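Local coordinates for protein 4-alpha-glucanotransferase (Corynebacterium glutamicum, PDB 5B68) that is an amylomaltase of the 4-alpha-glucanotransferase family, with an N-terminal beta-sandwich domain and a TIM-barrel domain, at residues Pro234-Arg240 with Asp386-His392; Arg544-Tyr549 with Thr636-Pro642; Pro564-Glu570 with Val651-Lys657. All blocks are in the same frame, centred on the assembly; numbering follows the deposited sequence.

Contact 1 (Pro234-Arg240 with Asp386-His392)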
loop_
_atom_site.group_PDB
_atom_site.type_symbol
_atom_site.label_atom_id
_atom_site.label_comp_id
_atom_site.label_asym_id
_atom_site.label_seq_id
_atom_site.Cartn_x
_atom_site.Cartn_y
_atom_site.Cartn_z
ATOM N N PRO A 234 8.030 -7.188 0.312
ATOM C CA PRO A 234 6.661 -6.956 0.717
ATOM C C PRO A 234 5.828 -6.201 -0.327
ATOM O O PRO A 234 4.606 -6.108 -0.162
ATOM C CB PRO A 234 6.809 -6.097 1.961
ATOM C CG PRO A 234 8.187 -6.279 2.425
ATOM C CD PRO A 234 9.001 -6.537 1.214
ATOM N N TYR A 235 6.478 -5.664 -1.364
ATOM C CA TYR A 235 5.837 -4.797 -2.309
ATOM C C TYR A 235 5.467 -5.575 -3.587
ATOM O O TYR A 235 4.950 -4.996 -4.524
ATOM C CB TYR A 235 6.700 -3.539 -2.612
ATOM C CG TYR A 235 6.773 -2.565 -1.415
ATOM C CD1 TYR A 235 5.767 -1.637 -1.197
ATOM C CD2 TYR A 235 7.853 -2.622 -0.472
ATOM C CE1 TYR A 235 5.779 -0.782 -0.080
ATOM C CE2 TYR A 235 7.880 -1.790 0.631
ATOM C CZ TYR A 235 6.865 -0.866 0.825
ATOM O OH TYR A 235 6.921 0.000 1.902
ATOM N N LEU A 236 5.633 -6.884 -3.610
ATOM C CA LEU A 236 5.048 -7.672 -4.729
ATOM C C LEU A 236 4.316 -8.876 -4.186
ATOM O O LEU A 236 4.713 -10.015 -4.425
ATOM C CB LEU A 236 6.110 -8.037 -5.764
ATOM C CG LEU A 236 5.551 -8.356 -7.166
ATOM C CD1 LEU A 236 4.829 -7.160 -7.782
ATOM C CD2 LEU A 236 6.705 -8.743 -8.057
ATOM N N PRO A 237 3.226 -8.616 -3.470
ATOM C CA PRO A 237 2.462 -9.701 -2.836
ATOM C C PRO A 237 1.521 -10.325 -3.849
ATOM O O PRO A 237 1.425 -9.836 -4.982
ATOM C CB PRO A 237 1.666 -8.962 -1.780
ATOM C CG PRO A 237 1.358 -7.643 -2.462
ATOM C CD PRO A 237 2.661 -7.285 -3.111
ATOM N N THR A 238 0.857 -11.372 -3.435
ATOM C CA THR A 238 -0.105 -12.118 -4.316
ATOM C C THR A 238 -1.504 -11.524 -4.213
ATOM O O THR A 238 -2.338 -11.697 -5.124
ATOM C CB THR A 238 -0.079 -13.653 -4.004
ATOM O OG1 THR A 238 -0.402 -14.411 -5.203
ATOM C CG2 THR A 238 -0.981 -14.013 -2.917
ATOM N N THR A 239 -1.752 -10.747 -3.177
ATOM C CA THR A 239 -3.057 -10.121 -2.939
ATOM C C THR A 239 -2.695 -8.875 -2.135
ATOM O O THR A 239 -1.612 -8.843 -1.503
ATOM C CB THR A 239 -4.001 -11.053 -2.143
ATOM O OG1 THR A 239 -5.253 -10.419 -1.820
ATOM C CG2 THR A 239 -3.375 -11.627 -0.799
ATOM N N ARG A 240 -3.555 -7.869 -2.131
ATOM C CA ARG A 240 -3.431 -6.779 -1.186
ATOM C C ARG A 240 -4.485 -6.861 -0.058
ATOM O O ARG A 240 -4.609 -5.967 0.811
ATOM C CB ARG A 240 -3.505 -5.440 -1.909
ATOM C CG ARG A 240 -2.301 -5.269 -2.790
ATOM C CD ARG A 240 -2.188 -3.887 -3.307
ATOM N NE ARG A 240 -3.329 -3.468 -4.132
ATOM C CZ ARG A 240 -3.688 -2.195 -4.287
ATOM N NH1 ARG A 240 -4.717 -1.899 -5.109
ATOM N NH2 ARG A 240 -3.023 -1.204 -3.640
ATOM N N ASP A 386 1.062 -0.515 5.957
ATOM C CA ASP A 386 1.537 0.022 4.675
ATOM C C ASP A 386 0.858 -0.780 3.554
ATOM O O ASP A 386 0.872 -1.993 3.607
ATOM C CB ASP A 386 3.065 -0.118 4.584
ATOM C CG ASP A 386 3.707 0.609 3.398
ATOM O OD1 ASP A 386 3.079 1.012 2.408
ATOM O OD2 ASP A 386 4.917 0.690 3.392
ATOM N N LEU A 387 0.331 -0.083 2.549
ATOM C CA LEU A 387 -0.406 -0.704 1.399
ATOM C C LEU A 387 0.477 -0.629 0.202
ATOM O O LEU A 387 0.787 0.459 -0.286
ATOM C CB LEU A 387 -1.689 0.056 1.160
ATOM C CG LEU A 387 -2.606 -0.370 -0.019
ATOM C CD1 LEU A 387 -3.013 -1.840 0.100
ATOM C CD2 LEU A 387 -3.784 0.584 -0.057
ATOM N N ALA A 388 0.923 -1.783 -0.294
ATOM C CA ALA A 388 1.632 -1.857 -1.506
ATOM C C ALA A 388 0.761 -1.300 -2.687
ATOM O O ALA A 388 -0.475 -1.284 -2.577
ATOM C CB ALA A 388 1.995 -3.324 -1.722
ATOM N N VAL A 389 1.386 -0.897 -3.774
ATOM C CA VAL A 389 0.689 -0.350 -4.947
ATOM C C VAL A 389 -0.099 -1.422 -5.728
ATOM O O VAL A 389 -1.074 -1.121 -6.403
ATOM C CB VAL A 389 1.640 0.279 -6.024
ATOM C CG1 VAL A 389 0.792 1.222 -6.877
ATOM C CG2 VAL A 389 2.744 1.041 -5.411
ATOM N N GLY A 390 0.394 -2.642 -5.686
ATOM C CA GLY A 390 -0.163 -3.648 -6.563
ATOM C C GLY A 390 0.326 -5.030 -6.265
ATOM O O GLY A 390 0.934 -5.292 -5.260
ATOM N N VAL A 391 -0.028 -5.934 -7.158
ATOM C CA VAL A 391 0.101 -7.384 -6.876
ATOM C C VAL A 391 0.918 -8.051 -7.957
ATOM O O VAL A 391 1.061 -7.521 -9.042
ATOM C CB VAL A 391 -1.261 -8.088 -6.758
ATOM C CG1 VAL A 391 -2.107 -7.508 -5.630
ATOM C CG2 VAL A 391 -2.043 -8.080 -8.085
ATOM N N HIS A 392 1.358 -9.258 -7.653
ATOM C CA HIS A 392 2.137 -10.089 -8.567
ATOM C C HIS A 392 1.214 -10.536 -9.712
ATOM O O HIS A 392 0.098 -10.944 -9.444
ATOM C CB HIS A 392 2.651 -11.301 -7.834
ATOM C CG HIS A 392 3.700 -12.057 -8.580
ATOM N ND1 HIS A 392 3.419 -12.798 -9.690
ATOM C CD2 HIS A 392 5.034 -12.203 -8.358
ATOM C CE1 HIS A 392 4.524 -13.381 -10.130
ATOM N NE2 HIS A 392 5.514 -13.047 -9.329
HETATM O O HOH W 1 -1.997 -11.602 -8.020
#
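A bend at chi3 (-61°) in R240 helps to bring its guanidinium group to A388, in the turn that follows the strand. Y235 has CG anti to its own carbonyl carbon, and this directs its hydroxyl to D386.

R240 NH2 donates to A388 O at 2.8 Å, in the carbonyl plane. The acceptor is tilted 17° out of the guanidinium plane. V389 O lies over one face of the same group, offset toward its rim, and is not hydrogen-bonded to it. L387 CG lies beside R240 NH2. Lower down the arginine, V391 CG1 meets CG of R240 at 3.6 Å, and the two side chains cross at about a right angle. The NE atom of R240 donates to a bound glycerol, probably from the crystallisation liquor.

The contact belongs to the TIM barrel. Segment 386-392 runs off the carboxyl end of strand 382-387, and segment 234-240 lies in the loop after strand 215-218, its neighbour in the sheet. In such barrels the loops at this end form the active site.

Y235 OH donates a hydrogen bond to D386 OD2 at 2.6 Å, on the syn side but well out of the carboxylate plane. The ring and carboxylate planes stand 72° apart. D386 OD2 also has a long, weak ion pair with R458. The Y235 ring meets that of H560.

At the far end H392 N donates to P237 O at 2.7 Å. V391 CA adds a CH...O contact to P237 O at 3.4 Å. A water donates to both T238 O and H392 O, so it bridges the two backbones. P237 CD sits 3.4 Å from G390 O, which is buried without a polar partner. L236 CD2 comes obliquely to the imidazole, 3.9 Å from H392 CD2.

Contact 2 (Arg544-Tyr549 with Thr636-Pro642). With SO4 (sulfate ion), chain I.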
loop_
_atom_site.group_PDB
_atom_site.type_symbol
_atom_site.label_atom_id
_atom_site.label_comp_id
_atom_site.label_asym_id
_atom_site.label_seq_id
_atom_site.Cartn_x
_atom_site.Cartn_y
_atom_site.Cartn_z
ATOM N N ARG A 544 15.446 22.384 3.136
ATOM C CA ARG A 544 14.275 22.951 3.744
ATOM C C ARG A 544 14.491 23.390 5.217
ATOM O O ARG A 544 15.006 22.613 6.022
ATOM C CB ARG A 544 13.120 21.930 3.701
ATOM C CG ARG A 544 11.766 22.534 4.073
ATOM C CD ARG A 544 10.672 21.457 3.997
ATOM N NE ARG A 544 10.438 21.094 2.581
ATOM C CZ ARG A 544 9.582 21.709 1.772
ATOM N NH1 ARG A 544 9.489 21.286 0.494
ATOM N NH2 ARG A 544 8.803 22.693 2.177
ATOM N N ARG A 545 14.041 24.575 5.562
ATOM C CA ARG A 545 14.190 25.041 6.955
ATOM C C ARG A 545 13.149 24.355 7.857
ATOM O O ARG A 545 12.033 23.949 7.412
ATOM C CB ARG A 545 14.010 26.558 7.080
ATOM C CG ARG A 545 15.011 27.411 6.250
ATOM C CD ARG A 545 14.623 28.880 6.369
ATOM N NE ARG A 545 14.981 29.427 7.681
ATOM C CZ ARG A 545 16.231 29.813 7.996
ATOM N NH1 ARG A 545 16.479 30.300 9.213
ATOM N NH2 ARG A 545 17.245 29.692 7.100
ATOM N N GLN A 546 13.442 24.319 9.138
ATOM C CA GLN A 546 12.530 23.668 10.069
ATOM C C GLN A 546 11.115 24.138 9.918
ATOM O O GLN A 546 10.145 23.317 9.888
ATOM C CB GLN A 546 12.979 23.865 11.508
ATOM C CG GLN A 546 12.152 23.122 12.527
ATOM C CD GLN A 546 12.818 23.233 13.871
ATOM O OE1 GLN A 546 12.819 24.305 14.482
ATOM N NE2 GLN A 546 13.390 22.136 14.324
ATOM N N GLU A 547 10.950 25.465 9.898
ATOM C CA GLU A 547 9.645 26.068 9.855
ATOM C C GLU A 547 8.923 25.887 8.504
ATOM O O GLU A 547 7.743 26.107 8.424
ATOM C CB GLU A 547 9.699 27.543 10.203
ATOM C CG GLU A 547 10.497 28.437 9.232
ATOM C CD GLU A 547 11.972 28.528 9.550
ATOM O OE1 GLU A 547 12.582 29.513 9.050
ATOM O OE2 GLU A 547 12.542 27.606 10.201
ATOM N N GLU A 548 9.612 25.420 7.508
ATOM C CA GLU A 548 8.986 25.214 6.178
ATOM C C GLU A 548 8.474 23.795 5.962
ATOM O O GLU A 548 8.029 23.509 4.860
ATOM C CB GLU A 548 10.017 25.509 5.069
ATOM C CG GLU A 548 10.402 26.987 4.985
ATOM C CD GLU A 548 11.608 27.288 4.116
ATOM O OE1 GLU A 548 12.422 26.416 3.763
ATOM O OE2 GLU A 548 11.770 28.490 3.823
ATOM N N TYR A 549 8.611 22.908 6.950
ATOM C CA TYR A 549 8.105 21.559 6.846
ATOM C C TYR A 549 6.570 21.684 6.935
ATOM O O TYR A 549 6.007 22.441 7.774
ATOM C CB TYR A 549 8.757 20.582 7.875
ATOM C CG TYR A 549 10.063 19.979 7.462
ATOM C CD1 TYR A 549 11.230 20.744 7.436
ATOM C CD2 TYR A 549 10.139 18.696 6.992
ATOM C CE1 TYR A 549 12.392 20.199 7.008
ATOM C CE2 TYR A 549 11.312 18.136 6.598
ATOM C CZ TYR A 549 12.445 18.901 6.588
ATOM O OH TYR A 549 13.611 18.371 6.128
ATOM N N THR A 636 16.183 15.700 16.659
ATOM C CA THR A 636 15.651 16.905 17.271
ATOM C C THR A 636 15.073 17.888 16.232
ATOM O O THR A 636 13.969 18.534 16.468
ATOM C CB THR A 636 16.768 17.610 18.137
ATOM O OG1 THR A 636 17.133 16.729 19.220
ATOM C CG2 THR A 636 16.226 18.835 18.707
ATOM N N PHE A 637 15.827 18.083 15.174
ATOM C CA PHE A 637 15.434 18.976 14.063
ATOM C C PHE A 637 14.046 18.551 13.511
ATOM O O PHE A 637 13.152 19.330 13.456
ATOM C CB PHE A 637 16.478 18.907 12.981
ATOM C CG PHE A 637 16.148 19.718 11.763
ATOM C CD1 PHE A 637 16.193 21.094 11.794
ATOM C CD2 PHE A 637 15.747 19.101 10.574
ATOM C CE1 PHE A 637 15.869 21.874 10.695
ATOM C CE2 PHE A 637 15.414 19.894 9.467
ATOM C CZ PHE A 637 15.498 21.273 9.513
ATOM N N VAL A 638 13.898 17.251 13.274
ATOM C CA VAL A 638 12.607 16.683 12.779
ATOM C C VAL A 638 11.514 16.797 13.829
ATOM O O VAL A 638 10.407 17.242 13.511
ATOM C CB VAL A 638 12.843 15.246 12.339
ATOM C CG1 VAL A 638 11.554 14.438 12.303
ATOM C CG2 VAL A 638 13.536 15.253 10.993
ATOM N N ALA A 639 11.852 16.502 15.092
ATOM C CA ALA A 639 10.851 16.496 16.175
ATOM C C ALA A 639 10.200 17.877 16.363
ATOM O O ALA A 639 9.023 17.978 16.743
ATOM C CB ALA A 639 11.476 16.003 17.517
ATOM N N LYS A 640 10.986 18.945 16.126
ATOM C CA LYS A 640 10.491 20.321 16.353
ATOM C C LYS A 640 10.001 20.995 15.104
ATOM O O LYS A 640 9.675 22.200 15.134
ATOM C CB LYS A 640 11.531 21.180 17.114
ATOM C CG LYS A 640 11.932 20.683 18.528
ATOM C CD LYS A 640 10.756 20.256 19.404
ATOM C CE LYS A 640 11.160 20.076 20.856
ATOM N NZ LYS A 640 10.590 18.819 21.401
ATOM N N THR A 641 9.802 20.224 14.019
ATOM C CA THR A 641 9.051 20.734 12.876
ATOM C C THR A 641 7.560 20.840 13.221
ATOM O O THR A 641 7.110 20.225 14.162
ATOM C CB THR A 641 9.154 19.836 11.632
ATOM O OG1 THR A 641 8.569 18.529 11.903
ATOM C CG2 THR A 641 10.542 19.708 11.154
ATOM N N PRO A 642 6.788 21.609 12.447
ATOM C CA PRO A 642 5.352 21.600 12.722
ATOM C C PRO A 642 4.591 20.384 12.176
ATOM O O PRO A 642 3.376 20.369 12.266
ATOM C CB PRO A 642 4.817 22.824 11.955
ATOM C CG PRO A 642 5.884 23.195 11.020
ATOM C CD PRO A 642 7.175 22.643 11.470
HETATM S S SO4 I . 6.384 23.175 -0.631
HETATM O O1 SO4 I . 5.587 23.063 0.625
HETATM O O2 SO4 I . 5.959 24.382 -1.414
HETATM O O3 SO4 I . 7.839 23.306 -0.371
HETATM O O4 SO4 I . 6.191 21.901 -1.354
#
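Q546 reaches from a 3-10 turn to the last turn of helix 627-639, where it meets F637 and K640. Both segments belong to the TIM barrel: 544-549 comes shortly before strand 553-556. Segment 636-642 comes shortly before the neighbouring strand 645-649.

One hydrogen bond crosses the contact. Q546 NE2 donates to F637 O at 2.9 Å, in the carbonyl plane and on a lone pair, with a C=O...donor angle of 123°. The oxygen also lies close to the amide plane. CG of Q546 is anti to its backbone N (chi1 -175°) and the chain stays extended beyond it, which carries the amide to the helix end. It runs beside K640, pointing the same way.

The apolar contacts surround F637 and T641. Q546 CB touches F637 CE1 at 3.6 Å. The rings of Y549 and F637 meet obliquely, with planes at 85° and centroids 5.9 Å apart. T641 CG2 approaches Y549 CG at 3.7 Å. P642 packs on backbone, its CG 3.3 Å from Y549 O. V604 and A605 of helix 587-607 also touch F637.

Other polar bonds shape each segment. T641 N and T641 OG1 both donate to V638 O, so two bonds grip that carbonyl at the helix end. In the turn, R545 N donates to E548 OE1, and R545 NE forms a salt bridge with E547 OE1.

R544 ties the turn together from another side. Its CD lies over one face of the Y549 ring, R544 NH2 donates to E548 O at 2.9 Å, and NE pairs with E535. A sulfate ion, probably from the crystallisation liquor, takes two bonds on one oxygen: R544 NH1 and R544 NH2 donate to sulfate O3 at 2.7 and 2.8 Å.

Contact 3 (Pro564-Glu570 with Val651-Lys657)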
loop_
_atom_site.group_PDB
_atom_site.type_symbol
_atom_site.label_atom_id
_atom_site.label_comp_id
_atom_site.label_asym_id
_atom_site.label_seq_id
_atom_site.Cartn_x
_atom_site.Cartn_y
_atom_site.Cartn_z
ATOM N N PRO A 564 20.264 3.440 6.341
ATOM C CA PRO A 564 20.046 4.076 7.641
ATOM C C PRO A 564 21.044 5.191 7.912
ATOM O O PRO A 564 22.099 5.241 7.289
ATOM C CB PRO A 564 20.240 2.972 8.597
ATOM C CG PRO A 564 19.786 1.754 7.836
ATOM C CD PRO A 564 20.389 1.980 6.486
ATOM N N THR A 565 20.659 6.104 8.767
ATOM C CA THR A 565 21.407 7.369 8.911
ATOM C C THR A 565 22.863 7.150 9.319
ATOM O O THR A 565 23.718 7.915 8.857
ATOM C CB THR A 565 20.693 8.260 9.862
ATOM O OG1 THR A 565 19.349 8.403 9.421
ATOM C CG2 THR A 565 21.318 9.662 9.934
ATOM N N ALA A 566 23.175 6.120 10.098
ATOM C CA ALA A 566 24.586 5.893 10.455
ATOM C C ALA A 566 25.404 5.576 9.201
ATOM O O ALA A 566 26.570 5.980 9.085
ATOM C CB ALA A 566 24.760 4.792 11.465
ATOM N N GLY A 567 24.808 4.824 8.280
ATOM C CA GLY A 567 25.449 4.551 6.958
ATOM C C GLY A 567 25.448 5.736 6.027
ATOM O O GLY A 567 26.483 6.052 5.402
ATOM N N TYR A 568 24.318 6.441 5.983
ATOM C CA TYR A 568 24.137 7.582 5.134
ATOM C C TYR A 568 25.147 8.698 5.492
ATOM O O TYR A 568 25.753 9.268 4.630
ATOM C CB TYR A 568 22.726 8.123 5.256
ATOM C CG TYR A 568 22.330 9.030 4.170
ATOM C CD1 TYR A 568 22.802 10.330 4.109
ATOM C CD2 TYR A 568 21.500 8.599 3.131
ATOM C CE1 TYR A 568 22.446 11.179 3.092
ATOM C CE2 TYR A 568 21.123 9.467 2.112
ATOM C CZ TYR A 568 21.619 10.746 2.086
ATOM O OH TYR A 568 21.275 11.644 1.089
ATOM N N LEU A 569 25.299 9.003 6.778
ATOM C CA LEU A 569 26.334 9.963 7.227
ATOM C C LEU A 569 27.741 9.628 6.724
ATOM O O LEU A 569 28.525 10.555 6.490
ATOM C CB LEU A 569 26.344 10.054 8.775
ATOM C CG LEU A 569 25.162 10.848 9.374
ATOM C CD1 LEU A 569 24.928 10.587 10.874
ATOM C CD2 LEU A 569 25.262 12.340 9.107
ATOM N N GLU A 570 28.048 8.337 6.570
ATOM C CA GLU A 570 29.385 7.891 6.207
ATOM C C GLU A 570 29.529 7.587 4.699
ATOM O O GLU A 570 30.487 6.932 4.291
ATOM C CB GLU A 570 29.833 6.732 7.151
ATOM C CG GLU A 570 30.287 7.255 8.528
ATOM C CD GLU A 570 29.977 6.326 9.711
ATOM O OE1 GLU A 570 30.556 5.205 9.723
ATOM O OE2 GLU A 570 29.179 6.720 10.641
ATOM N N VAL A 651 15.977 1.365 12.841
ATOM C CA VAL A 651 17.381 1.159 12.451
ATOM C C VAL A 651 18.279 2.265 13.006
ATOM O O VAL A 651 19.440 1.996 13.328
ATOM C CB VAL A 651 17.585 1.101 10.898
ATOM C CG1 VAL A 651 17.031 -0.202 10.348
ATOM C CG2 VAL A 651 17.006 2.278 10.148
ATOM N N ASP A 652 17.770 3.483 13.013
ATOM C CA ASP A 652 18.550 4.647 13.482
ATOM C C ASP A 652 18.681 4.679 15.003
ATOM O O ASP A 652 19.577 5.358 15.509
ATOM C CB ASP A 652 17.912 5.971 13.008
ATOM C CG ASP A 652 18.169 6.239 11.553
ATOM O OD1 ASP A 652 18.931 5.449 10.970
ATOM O OD2 ASP A 652 17.669 7.232 11.021
ATOM N N MET A 653 17.840 3.937 15.724
ATOM C CA MET A 653 17.902 3.859 17.166
ATOM C C MET A 653 18.993 2.895 17.635
ATOM O O MET A 653 19.384 2.939 18.803
ATOM C CB MET A 653 16.521 3.516 17.778
ATOM C CG MET A 653 15.435 4.423 17.335
ATOM S SD MET A 653 13.840 4.059 18.075
ATOM C CE MET A 653 13.789 5.183 19.495
ATOM N N VAL A 654 19.499 2.016 16.756
ATOM C CA VAL A 654 20.473 1.031 17.178
ATOM C C VAL A 654 21.818 1.143 16.435
ATOM O O VAL A 654 22.703 0.343 16.682
ATOM C CB VAL A 654 19.914 -0.404 17.027
ATOM C CG1 VAL A 654 18.645 -0.557 17.809
ATOM C CG2 VAL A 654 19.646 -0.699 15.570
ATOM N N GLY A 655 21.946 2.108 15.520
ATOM C CA GLY A 655 23.169 2.356 14.768
ATOM C C GLY A 655 23.375 1.502 13.550
ATOM O O GLY A 655 24.480 1.361 13.097
ATOM N N GLU A 656 22.306 0.856 13.059
ATOM C CA GLU A 656 22.372 0.027 11.800
ATOM C C GLU A 656 23.048 0.820 10.658
ATOM O O GLU A 656 22.680 1.975 10.385
ATOM C CB GLU A 656 20.899 -0.339 11.443
ATOM C CG GLU A 656 20.670 -1.095 10.186
ATOM C CD GLU A 656 21.165 -2.504 10.270
ATOM O OE1 GLU A 656 22.355 -2.686 9.895
ATOM O OE2 GLU A 656 20.418 -3.440 10.709
ATOM N N LYS A 657 23.980 0.185 9.982
ATOM C CA LYS A 657 24.575 0.784 8.769
ATOM C C LYS A 657 24.085 0.177 7.435
ATOM O O LYS A 657 24.288 0.811 6.393
ATOM C CB LYS A 657 26.104 0.744 8.832
ATOM C CG LYS A 657 26.642 1.773 9.824
ATOM C CD LYS A 657 28.129 1.654 10.107
ATOM C CE LYS A 657 28.498 2.688 11.168
ATOM N NZ LYS A 657 29.860 2.482 11.732
HETATM O O HOH W 2 21.415 4.356 11.551
#
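The start of helix 565-569 meets the short, weakly bonded helix 650-654, with P564 and T565 set against V651 and D652. P564 occupies the N-cap position.

D652 binds the first residue of the helix with both carboxylate oxygens. T565 N donates to D652 OD1 at 2.9 Å, on the syn side but 22° out of the carboxylate plane. T565 OG1 donates to D652 OD2 at 2.6 Å, from above the carboxylate plane and 35° out of it. The T565 hydroxyl is anti to its own carbonyl carbon (chi1 -54°), on the side of its backbone N, and so both donors can face one carboxylate. The next N-H is served through water. One water accepts from A566 N and donates to D652 OD1 at 2.8 Å and to E656 O at 2.9 Å. The negative group beside a helix start would probably be favoured by the helix dipole.

In the TIM barrel these elements follow two adjacent parallel strands, 553-556 and 645-649. Helix 627-639 covers T565 and A566 through L631, L634 and L627.

The proline ring touches both V651 and E656. P564 CG touches V651 CG2 at 3.7 Å, with the side chains at about a right angle. P564 CB lies 3.2 Å from E656 O. A566 CB packs over the G655-E656 backbone and against K657 CG.

G567 comes close to K657, with their CA atoms 4.3 Å apart. K657 O is buried here without a polar partner. The extended K657 chain then runs to E570, where K657 NZ makes a salt bridge with E570 OE1 at 3.5 Å, its hydrogen bond weak.

From the N terminus, contact 1 comes first. It closes a loop of 145 residues, mostly helical, and joins the region after strand 215-218 to the end of strand 382-387. Contact 1 closes before either of the others opens. Contacts 2 and 3 cross: 544-549 and 564-570 come first, and then 636-642 and 651-657 pair with them in the same order. They close loops of 86 and 80 residues. Both tie the surroundings of strand 553-556 to those of strand 645-649, contact 2 before these strands and contact 3 after them. Their centres are about 20 Å apart. Contact 1 lies about 32 Å from contact 2 and about 27 Å from contact 3, centre to centre.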